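Local coordinates for protein CAMP factor (Mobiluncus curtisii, PDB 6JLC) that probably acts as a secreted pore-forming toxin that damages host cell membranes and contributes to the co-haemolytic CAMP reaction, at residues F41-A46 against R109-V114; D156-A161 against D207-K212; T175-R180 against Y221-V226. One frame throughout, in Å; residues are numbered along the deposited sequence.

Contact 1. Residues F41-A46 against R109-V114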
loop_
_atom_site.group_PDB
_atom_site.type_symbol
_atom_site.label_atom_id
_atom_site.label_comp_id
_atom_site.label_asym_id
_atom_site.label_seq_id
_atom_site.Cartn_x
_atom_site.Cartn_y
_atom_site.Cartn_z
ATOM N N PHE A 41 2.859 0.817 10.759
ATOM C CA PHE A 41 2.121 1.951 10.203
ATOM C C PHE A 41 1.442 2.777 11.297
ATOM O O PHE A 41 1.320 3.998 11.163
ATOM C CB PHE A 41 1.094 1.475 9.167
ATOM C CG PHE A 41 1.634 1.388 7.741
ATOM C CD1 PHE A 41 3.000 1.349 7.488
ATOM C CD2 PHE A 41 0.762 1.346 6.652
ATOM C CE1 PHE A 41 3.494 1.270 6.178
ATOM C CE2 PHE A 41 1.248 1.262 5.341
ATOM C CZ PHE A 41 2.612 1.227 5.104
ATOM N N ASP A 42 1.025 2.141 12.398
ATOM C CA ASP A 42 0.395 2.881 13.498
ATOM C C ASP A 42 1.339 3.929 14.082
ATOM O O ASP A 42 0.957 5.088 14.291
ATOM C CB ASP A 42 -0.055 1.909 14.593
ATOM C CG ASP A 42 -1.305 1.140 14.216
ATOM O OD1 ASP A 42 -2.079 1.637 13.369
ATOM O OD2 ASP A 42 -1.515 0.042 14.778
ATOM N N LYS A 43 2.578 3.528 14.364
ATOM C CA LYS A 43 3.582 4.471 14.843
ATOM C C LYS A 43 3.830 5.583 13.824
ATOM O O LYS A 43 3.962 6.757 14.190
ATOM C CB LYS A 43 4.873 3.714 15.144
ATOM C CG LYS A 43 6.070 4.591 15.418
ATOM C CD LYS A 43 7.236 3.757 15.896
ATOM C CE LYS A 43 6.992 3.245 17.295
ATOM N NZ LYS A 43 8.253 3.261 18.070
ATOM N N LEU A 44 3.901 5.226 12.541
ATOM C CA LEU A 44 4.124 6.219 11.489
ATOM C C LEU A 44 3.025 7.276 11.477
ATOM O O LEU A 44 3.304 8.482 11.391
ATOM C CB LEU A 44 4.203 5.516 10.134
ATOM C CG LEU A 44 4.411 6.419 8.916
ATOM C CD1 LEU A 44 5.607 7.354 9.105
ATOM C CD2 LEU A 44 4.573 5.564 7.647
ATOM N N PHE A 45 1.760 6.842 11.532
ATOM C CA PHE A 45 0.654 7.796 11.459
ATOM C C PHE A 45 0.612 8.690 12.693
ATOM O O PHE A 45 0.321 9.889 12.592
ATOM C CB PHE A 45 -0.681 7.058 11.281
ATOM C CG PHE A 45 -0.784 6.258 9.990
ATOM C CD1 PHE A 45 -0.190 6.710 8.816
ATOM C CD2 PHE A 45 -1.493 5.062 9.952
ATOM C CE1 PHE A 45 -0.287 5.975 7.632
ATOM C CE2 PHE A 45 -1.601 4.327 8.780
ATOM C CZ PHE A 45 -1.001 4.781 7.615
ATOM N N ALA A 46 0.900 8.125 13.867
ATOM C CA ALA A 46 0.950 8.941 15.072
ATOM C C ALA A 46 2.071 9.970 14.985
ATOM O O ALA A 46 1.896 11.121 15.399
ATOM C CB ALA A 46 1.129 8.049 16.306
ATOM N N ARG A 109 12.599 0.224 9.576
ATOM C CA ARG A 109 13.684 0.973 10.206
ATOM C C ARG A 109 13.474 2.470 10.054
ATOM O O ARG A 109 13.727 3.232 10.989
ATOM C CB ARG A 109 15.036 0.577 9.604
ATOM C CG ARG A 109 15.513 -0.819 9.988
ATOM C CD ARG A 109 16.965 -1.032 9.526
ATOM N NE ARG A 109 17.885 -0.074 10.139
ATOM C CZ ARG A 109 18.742 0.696 9.469
ATOM N NH1 ARG A 109 18.810 0.640 8.142
ATOM N NH2 ARG A 109 19.537 1.525 10.132
ATOM N N ALA A 110 13.019 2.907 8.869
ATOM C CA ALA A 110 12.758 4.329 8.636
ATOM C C ALA A 110 11.652 4.844 9.550
ATOM O O ALA A 110 11.742 5.959 10.082
ATOM C CB ALA A 110 12.385 4.573 7.170
ATOM N N ILE A 111 10.596 4.045 9.746
ATOM C CA ILE A 111 9.513 4.464 10.644
ATOM C C ILE A 111 10.014 4.548 12.079
ATOM O O ILE A 111 9.671 5.477 12.827
ATOM C CB ILE A 111 8.315 3.503 10.541
ATOM C CG1 ILE A 111 7.644 3.620 9.167
ATOM C CG2 ILE A 111 7.293 3.810 11.648
ATOM C CD1 ILE A 111 6.665 2.487 8.879
ATOM N N MET A 112 10.780 3.543 12.512
ATOM C CA MET A 112 11.317 3.588 13.870
ATOM C C MET A 112 12.182 4.829 14.069
ATOM O O MET A 112 12.099 5.492 15.112
ATOM C CB MET A 112 12.115 2.314 14.177
ATOM C CG MET A 112 11.304 1.024 14.091
ATOM S SD MET A 112 9.873 1.040 15.201
ATOM C CE MET A 112 10.683 1.064 16.801
ATOM N N ARG A 113 12.992 5.180 13.067
ATOM C CA ARG A 113 13.848 6.361 13.193
ATOM C C ARG A 113 13.028 7.646 13.202
ATOM O O ARG A 113 13.268 8.537 14.021
ATOM C CB ARG A 113 14.882 6.396 12.064
ATOM C CG ARG A 113 16.039 7.377 12.297
ATOM C CD ARG A 113 16.831 7.012 13.547
ATOM N NE ARG A 113 17.707 5.865 13.283
ATOM C CZ ARG A 113 18.439 5.229 14.200
ATOM N NH1 ARG A 113 18.420 5.612 15.475
ATOM N NH2 ARG A 113 19.196 4.190 13.835
ATOM N N VAL A 114 12.058 7.778 12.288
ATOM C CA VAL A 114 11.340 9.051 12.228
ATOM C C VAL A 114 10.526 9.294 13.500
ATOM O O VAL A 114 10.253 10.452 13.851
ATOM C CB VAL A 114 10.479 9.115 10.948
ATOM C CG1 VAL A 114 9.170 8.375 11.129
ATOM C CG2 VAL A 114 10.239 10.578 10.528
#
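The carbonyl oxygen of Val114, the last residue of helix 97-114, is held by one hydrogen bond, from Arg74 NH1 on helix 68-91. The amide of the same residue is tied back into its own helix, Val114 N giving to Ala110 O at 2.9 Å. From this helix end the apolar flank faces the start of helix 41-59. The two short segments cross at 38°, with axes 9.2 Å apart at closest approach, and Leu44 and Ile111 bring the backbones nearest.

Ile111 carries most of the packing. Its CG1 is anti to the carbonyl carbon and CG2 anti to the backbone N (chi1 -68°), so the two branches fork over Leu44 CB, and the two side chains meet at about a right angle. The CG2 methyl presses on the backbone as well as the side chain, lying 3.8 Å from Leu44 N. Further out, Ile111 CD1 reaches Leu44 CD2 at 3.9 Å and comes to the ring of Phe41 from its edge, near the ring plane, rather than over a face. Leu44 CD1 closes the other end against Val114 CG1 at 4.2 Å, and Leu44 also meets Leu25 of helix 8-31 and Ile81 of helix 68-91.

On the outer side Lys43 leaves with CG anti to the backbone N, and its chain crosses the bent side chain of Met112 at about a right angle. Lys43 CD lies 3.8 Å from Met112 SD, while Lys43 NZ ends 3.5 Å from the Met112 CE methyl.

The chemistry is thus dispersion between branched aliphatic groups and the edge of the Phe41 ring, bordered by a lysine whose methylenes pack on a thioether at the more exposed edge of the contact.

Contact 2. Residues D156-A161 against D207-K212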
loop_
_atom_site.group_PDB
_atom_site.type_symbol
_atom_site.label_atom_id
_atom_site.label_comp_id
_atom_site.label_asym_id
_atom_site.label_seq_id
_atom_site.Cartn_x
_atom_site.Cartn_y
_atom_site.Cartn_z
ATOM N N ASP A 156 -3.094 -10.377 -2.718
ATOM C CA ASP A 156 -3.845 -9.127 -2.663
ATOM C C ASP A 156 -4.402 -8.745 -4.029
ATOM O O ASP A 156 -5.488 -8.164 -4.104
ATOM C CB ASP A 156 -2.971 -8.009 -2.089
ATOM C CG ASP A 156 -2.666 -8.209 -0.591
ATOM O OD1 ASP A 156 -3.456 -8.892 0.098
ATOM O OD2 ASP A 156 -1.635 -7.695 -0.097
ATOM N N LEU A 157 -3.691 -9.064 -5.118
ATOM C CA LEU A 157 -4.242 -8.831 -6.455
ATOM C C LEU A 157 -5.483 -9.693 -6.698
ATOM O O LEU A 157 -6.470 -9.234 -7.286
ATOM C CB LEU A 157 -3.175 -9.113 -7.515
ATOM C CG LEU A 157 -3.524 -8.742 -8.961
ATOM C CD1 LEU A 157 -3.728 -7.244 -9.104
ATOM C CD2 LEU A 157 -2.447 -9.236 -9.928
ATOM N N LEU A 158 -5.485 -10.916 -6.210
ATOM C CA LEU A 158 -6.626 -11.801 -6.328
ATOM C C LEU A 158 -7.784 -11.258 -5.483
ATOM O O LEU A 158 -8.899 -11.229 -5.895
ATOM C CB LEU A 158 -6.272 -13.190 -5.892
ATOM C CG LEU A 158 -7.399 -14.178 -5.772
ATOM C CD1 LEU A 158 -8.256 -14.206 -7.008
ATOM C CD2 LEU A 158 -6.925 -15.541 -5.404
ATOM N N ASN A 159 -7.463 -10.805 -4.295
ATOM C CA ASN A 159 -8.472 -10.243 -3.421
ATOM C C ASN A 159 -9.095 -9.024 -4.030
ATOM O O ASN A 159 -10.256 -8.827 -3.941
ATOM C CB ASN A 159 -7.932 -9.953 -2.038
ATOM C CG ASN A 159 -9.006 -10.017 -0.978
ATOM O OD1 ASN A 159 -8.956 -9.354 0.023
ATOM N ND2 ASN A 159 -9.968 -10.815 -1.220
ATOM N N LYS A 160 -8.284 -8.201 -4.663
ATOM C CA LYS A 160 -8.822 -7.030 -5.351
ATOM C C LYS A 160 -9.799 -7.431 -6.450
ATOM O O LYS A 160 -10.862 -6.811 -6.605
ATOM C CB LYS A 160 -7.681 -6.188 -5.925
ATOM C CG LYS A 160 -8.053 -4.725 -6.146
ATOM C CD LYS A 160 -6.820 -3.835 -6.261
ATOM C CE LYS A 160 -6.094 -3.716 -4.922
ATOM N NZ LYS A 160 -4.615 -3.658 -5.089
ATOM N N ALA A 161 -9.459 -8.467 -7.226
ATOM C CA ALA A 161 -10.362 -8.941 -8.271
ATOM C C ALA A 161 -11.657 -9.489 -7.679
ATOM O O ALA A 161 -12.741 -9.260 -8.225
ATOM C CB ALA A 161 -9.663 -10.004 -9.133
ATOM N N ASP A 207 -3.337 -16.309 -10.520
ATOM C CA ASP A 207 -3.557 -15.697 -11.833
ATOM C C ASP A 207 -4.710 -16.365 -12.573
ATOM O O ASP A 207 -5.514 -15.691 -13.225
ATOM C CB ASP A 207 -2.289 -15.780 -12.692
ATOM C CG ASP A 207 -1.164 -14.884 -12.188
ATOM O OD1 ASP A 207 -1.442 -13.908 -11.456
ATOM O OD2 ASP A 207 -0.001 -15.166 -12.538
ATOM N N ALA A 208 -4.790 -17.697 -12.511
ATOM C CA ALA A 208 -5.892 -18.396 -13.172
ATOM C C ALA A 208 -7.235 -18.040 -12.543
ATOM O O ALA A 208 -8.237 -17.889 -13.254
ATOM C CB ALA A 208 -5.668 -19.907 -13.115
ATOM N N ALA A 209 -7.281 -17.921 -11.217
ATOM C CA ALA A 209 -8.527 -17.540 -10.557
ATOM C C ALA A 209 -8.976 -16.148 -10.988
ATOM O O ALA A 209 -10.172 -15.915 -11.216
ATOM C CB ALA A 209 -8.361 -17.603 -9.041
ATOM N N ILE A 210 -8.034 -15.206 -11.097
ATOM C CA ILE A 210 -8.380 -13.871 -11.583
ATOM C C ILE A 210 -8.953 -13.953 -12.994
ATOM O O ILE A 210 -10.010 -13.378 -13.293
ATOM C CB ILE A 210 -7.153 -12.941 -11.525
ATOM C CG1 ILE A 210 -6.780 -12.630 -10.069
ATOM C CG2 ILE A 210 -7.416 -11.658 -12.344
ATOM C CD1 ILE A 210 -5.344 -12.088 -9.913
ATOM N N ALA A 211 -8.283 -14.694 -13.881
ATOM C CA ALA A 211 -8.763 -14.767 -15.261
ATOM C C ALA A 211 -10.146 -15.403 -15.345
ATOM O O ALA A 211 -11.008 -14.923 -16.095
ATOM C CB ALA A 211 -7.759 -15.526 -16.132
ATOM N N LYS A 212 -10.394 -16.468 -14.569
ATOM C CA LYS A 212 -11.717 -17.110 -14.604
ATOM C C LYS A 212 -12.799 -16.176 -14.076
ATOM O O LYS A 212 -13.940 -16.178 -14.568
ATOM C CB LYS A 212 -11.723 -18.398 -13.778
ATOM C CG LYS A 212 -10.811 -19.510 -14.271
ATOM C CD LYS A 212 -10.870 -20.701 -13.305
ATOM C CE LYS A 212 -9.516 -21.396 -13.163
ATOM N NZ LYS A 212 -9.031 -21.412 -11.744
#
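Ile210 and Leu158 cross obliquely, Leu158 laying CD1 along the CG1 branch of Ile210, while the tip of that branch reaches the backbone of Leu158. The helices that carry them run almost side by side in the same direction, 14° apart, with short-segment axes 9.5 Å from each other. Leu158 has CG anti to its backbone N (chi1 172°), which brings CD1 across to helix 203-222. There CD1 touches two groups, lying 3.7 Å from Ile210 CG1 and 4.0 Å from Ala209 CB. The small side chain of Ala209 points toward the other helix and gives this leucine methyl a short surface to rest on.

Ile210 answers with CG1 anti to its own carbonyl carbon, so that its longer branch heads for the backbone of helix 152-173. CD1 at the tip ends 3.8 Å from Leu158 CA. The same methyl meets Leu157 CG at 3.9 Å, and the two side chains cross at about a right angle. A turn further along, Ala161 CB comes up to Ile210 CG1 at 4.0 Å, so the isoleucine branch sits among Leu157, Leu158 and Ala161.

Leu158 and Ala209 also touch Val195, which brings the middle helix, 179-197, of the C-terminal three-helix bundle onto the same apolar seam. On the other flank Leu157 packs on Arg93 and Tyr94 of a loop.

The side chains that meet across the two segments are all aliphatic, so their pairing rests on shape and dispersion, while Asp207 OD1, on the flank, is hydrogen-bonded to Tyr94 OH.

Contact 3. Residues T175-R180 against Y221-V226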
loop_
_atom_site.group_PDB
_atom_site.type_symbol
_atom_site.label_atom_id
_atom_site.label_comp_id
_atom_site.label_asym_id
_atom_site.label_seq_id
_atom_site.Cartn_x
_atom_site.Cartn_y
_atom_site.Cartn_z
ATOM N N THR A 175 -28.921 -5.899 -9.994
ATOM C CA THR A 175 -29.834 -4.817 -10.352
ATOM C C THR A 175 -30.667 -5.160 -11.586
ATOM O O THR A 175 -31.849 -4.800 -11.656
ATOM C CB THR A 175 -29.043 -3.524 -10.579
ATOM O OG1 THR A 175 -27.818 -3.821 -11.261
ATOM C CG2 THR A 175 -28.714 -2.842 -9.251
ATOM N N HIS A 176 -30.084 -5.868 -12.567
ATOM C CA HIS A 176 -30.731 -6.010 -13.866
ATOM C C HIS A 176 -30.771 -7.412 -14.465
ATOM O O HIS A 176 -31.288 -7.559 -15.577
ATOM C CB HIS A 176 -30.064 -5.080 -14.894
ATOM C CG HIS A 176 -29.924 -3.665 -14.429
ATOM N ND1 HIS A 176 -28.700 -3.048 -14.278
ATOM C CD2 HIS A 176 -30.854 -2.742 -14.086
ATOM C CE1 HIS A 176 -28.881 -1.808 -13.862
ATOM N NE2 HIS A 176 -30.180 -1.598 -13.736
ATOM N N LYS A 177 -30.274 -8.443 -13.788
ATOM C CA LYS A 177 -30.148 -9.744 -14.438
ATOM C C LYS A 177 -30.971 -10.817 -13.736
ATOM O O LYS A 177 -31.512 -10.622 -12.648
ATOM C CB LYS A 177 -28.682 -10.188 -14.511
ATOM C CG LYS A 177 -28.079 -10.104 -15.898
ATOM C CD LYS A 177 -28.058 -8.668 -16.385
ATOM C CE LYS A 177 -27.046 -8.477 -17.486
ATOM N NZ LYS A 177 -27.274 -7.207 -18.218
ATOM N N ASN A 178 -31.024 -11.972 -14.395
ATOM C CA ASN A 178 -31.718 -13.152 -13.891
ATOM C C ASN A 178 -31.133 -13.603 -12.554
ATOM O O ASN A 178 -29.962 -13.366 -12.252
ATOM C CB ASN A 178 -31.597 -14.266 -14.939
ATOM C CG ASN A 178 -32.209 -15.582 -14.500
ATOM O OD1 ASN A 178 -31.740 -16.639 -14.911
ATOM N ND2 ASN A 178 -33.283 -15.530 -13.713
ATOM N N PHE A 179 -31.973 -14.251 -11.734
ATOM C CA PHE A 179 -31.485 -14.857 -10.497
ATOM C C PHE A 179 -30.436 -15.932 -10.801
ATOM O O PHE A 179 -29.409 -16.009 -10.119
ATOM C CB PHE A 179 -32.649 -15.467 -9.707
ATOM C CG PHE A 179 -33.482 -14.462 -8.948
ATOM C CD1 PHE A 179 -33.601 -13.153 -9.382
ATOM C CD2 PHE A 179 -34.165 -14.845 -7.802
ATOM C CE1 PHE A 179 -34.377 -12.242 -8.683
ATOM C CE2 PHE A 179 -34.938 -13.938 -7.097
ATOM C CZ PHE A 179 -35.045 -12.637 -7.540
ATOM N N ARG A 180 -30.693 -16.763 -11.812
ATOM C CA ARG A 180 -29.721 -17.788 -12.193
ATOM C C ARG A 180 -28.413 -17.173 -12.666
ATOM O O ARG A 180 -27.341 -17.750 -12.446
ATOM C CB ARG A 180 -30.287 -18.685 -13.294
ATOM C CG ARG A 180 -31.397 -19.613 -12.853
ATOM C CD ARG A 180 -31.528 -20.773 -13.818
ATOM N NE ARG A 180 -32.214 -20.399 -15.053
ATOM C CZ ARG A 180 -32.159 -21.102 -16.180
ATOM N NH1 ARG A 180 -31.438 -22.219 -16.236
ATOM N NH2 ARG A 180 -32.827 -20.692 -17.254
ATOM N N TYR A 221 -22.447 -10.141 -17.347
ATOM C CA TYR A 221 -22.797 -8.807 -17.826
ATOM C C TYR A 221 -23.466 -8.878 -19.190
ATOM O O TYR A 221 -24.412 -8.133 -19.464
ATOM C CB TYR A 221 -21.555 -7.916 -17.881
ATOM C CG TYR A 221 -21.850 -6.453 -18.161
ATOM C CD1 TYR A 221 -22.030 -5.992 -19.463
ATOM C CD2 TYR A 221 -21.942 -5.532 -17.124
ATOM C CE1 TYR A 221 -22.298 -4.658 -19.721
ATOM C CE2 TYR A 221 -22.209 -4.196 -17.371
ATOM C CZ TYR A 221 -22.388 -3.765 -18.670
ATOM O OH TYR A 221 -22.654 -2.438 -18.917
ATOM N N SER A 222 -23.001 -9.784 -20.049
ATOM C CA SER A 222 -23.583 -9.949 -21.372
ATOM C C SER A 222 -24.917 -10.683 -21.346
ATOM O O SER A 222 -25.591 -10.739 -22.382
ATOM C CB SER A 222 -22.602 -10.689 -22.288
ATOM O OG SER A 222 -22.290 -11.976 -21.783
ATOM N N ALA A 223 -25.322 -11.228 -20.198
ATOM C CA ALA A 223 -26.596 -11.932 -20.102
ATOM C C ALA A 223 -27.767 -10.977 -20.354
ATOM O O ALA A 223 -27.647 -9.765 -20.161
ATOM C CB ALA A 223 -26.735 -12.585 -18.729
ATOM N N PRO A 224 -28.912 -11.502 -20.795
ATOM C CA PRO A 224 -30.069 -10.629 -21.056
ATOM C C PRO A 224 -30.628 -10.040 -19.769
ATOM O O PRO A 224 -30.794 -10.743 -18.770
ATOM C CB PRO A 224 -31.077 -11.571 -21.725
ATOM C CG PRO A 224 -30.705 -12.931 -21.216
ATOM C CD PRO A 224 -29.206 -12.910 -21.120
ATOM N N SER A 225 -30.922 -8.742 -19.801
ATOM C CA SER A 225 -31.538 -8.084 -18.660
ATOM C C SER A 225 -33.020 -8.455 -18.561
ATOM O O SER A 225 -33.612 -9.031 -19.481
ATOM C CB SER A 225 -31.380 -6.567 -18.761
ATOM O OG SER A 225 -30.033 -6.169 -18.565
ATOM N N VAL A 226 -33.618 -8.125 -17.417
ATOM C CA VAL A 226 -35.056 -8.307 -17.212
ATOM C C VAL A 226 -35.535 -7.471 -16.030
ATOM O O VAL A 226 -34.858 -6.538 -15.602
ATOM C CB VAL A 226 -35.421 -9.786 -17.003
ATOM C CG1 VAL A 226 -34.704 -10.344 -15.779
ATOM C CG2 VAL A 226 -36.937 -9.940 -16.875
#
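Lys177 leaves its backbone with an unusual chi1 of -107°, off the staggered positions, and bends at chi2 (63°) before running out extended to its amine. Those torsions turn a side chain that starts away from 221-226 back along it. The tip reaches the hydroxyl of Ser225 in a hydrogen bond, Lys177 NZ to Ser225 OG at 3.0 Å. A weak hydrogen bond runs from Lys177 NZ to Tyr221 O at 3.3 Å, and Lys177 CE lies 3.0 Å from Ala223 O. Tyr221 O belongs to the end of helix 203-222, where a positive charge would probably be welcome. Lower on the chain Lys177 CG packs on Ala223 CB at 4.0 Å.

One backbone hydrogen bond ties the two loop segments: Val226 N gives to His176 O at 3.0 Å, with an N-H...O angle of 153° and the donor above the carbonyl plane. The same oxygen lies 3.1 Å from Ser225 CA, a CA-H...O contact.

Asn178 follows at the N-cap position of helix 179-197. The arrangement is that of a surface interhelical loop at the end of a three-helix bundle, with the last modelled residues laid across it.

The three contacts are spread through a mainly helical chain. Contact 1 joins helices 41-59 and 97-114 in the larger, N-terminal group of helices, and it closes along the chain before contact 2 opens. Its centre lies 31 Å from that of contact 2 and 49 Å from that of contact 3, on the opposite side of the chain's centre from both. Contacts 2 and 3 share helix 203-222, their segments alternate along the chain, and their centres are 23 Å apart. Contact 2 lies within the C-terminal three-helix bundle and contact 3 at its end. The loop between helices 68-91 and 97-114, with Arg93 and Tyr94, meets that bundle at contact 2.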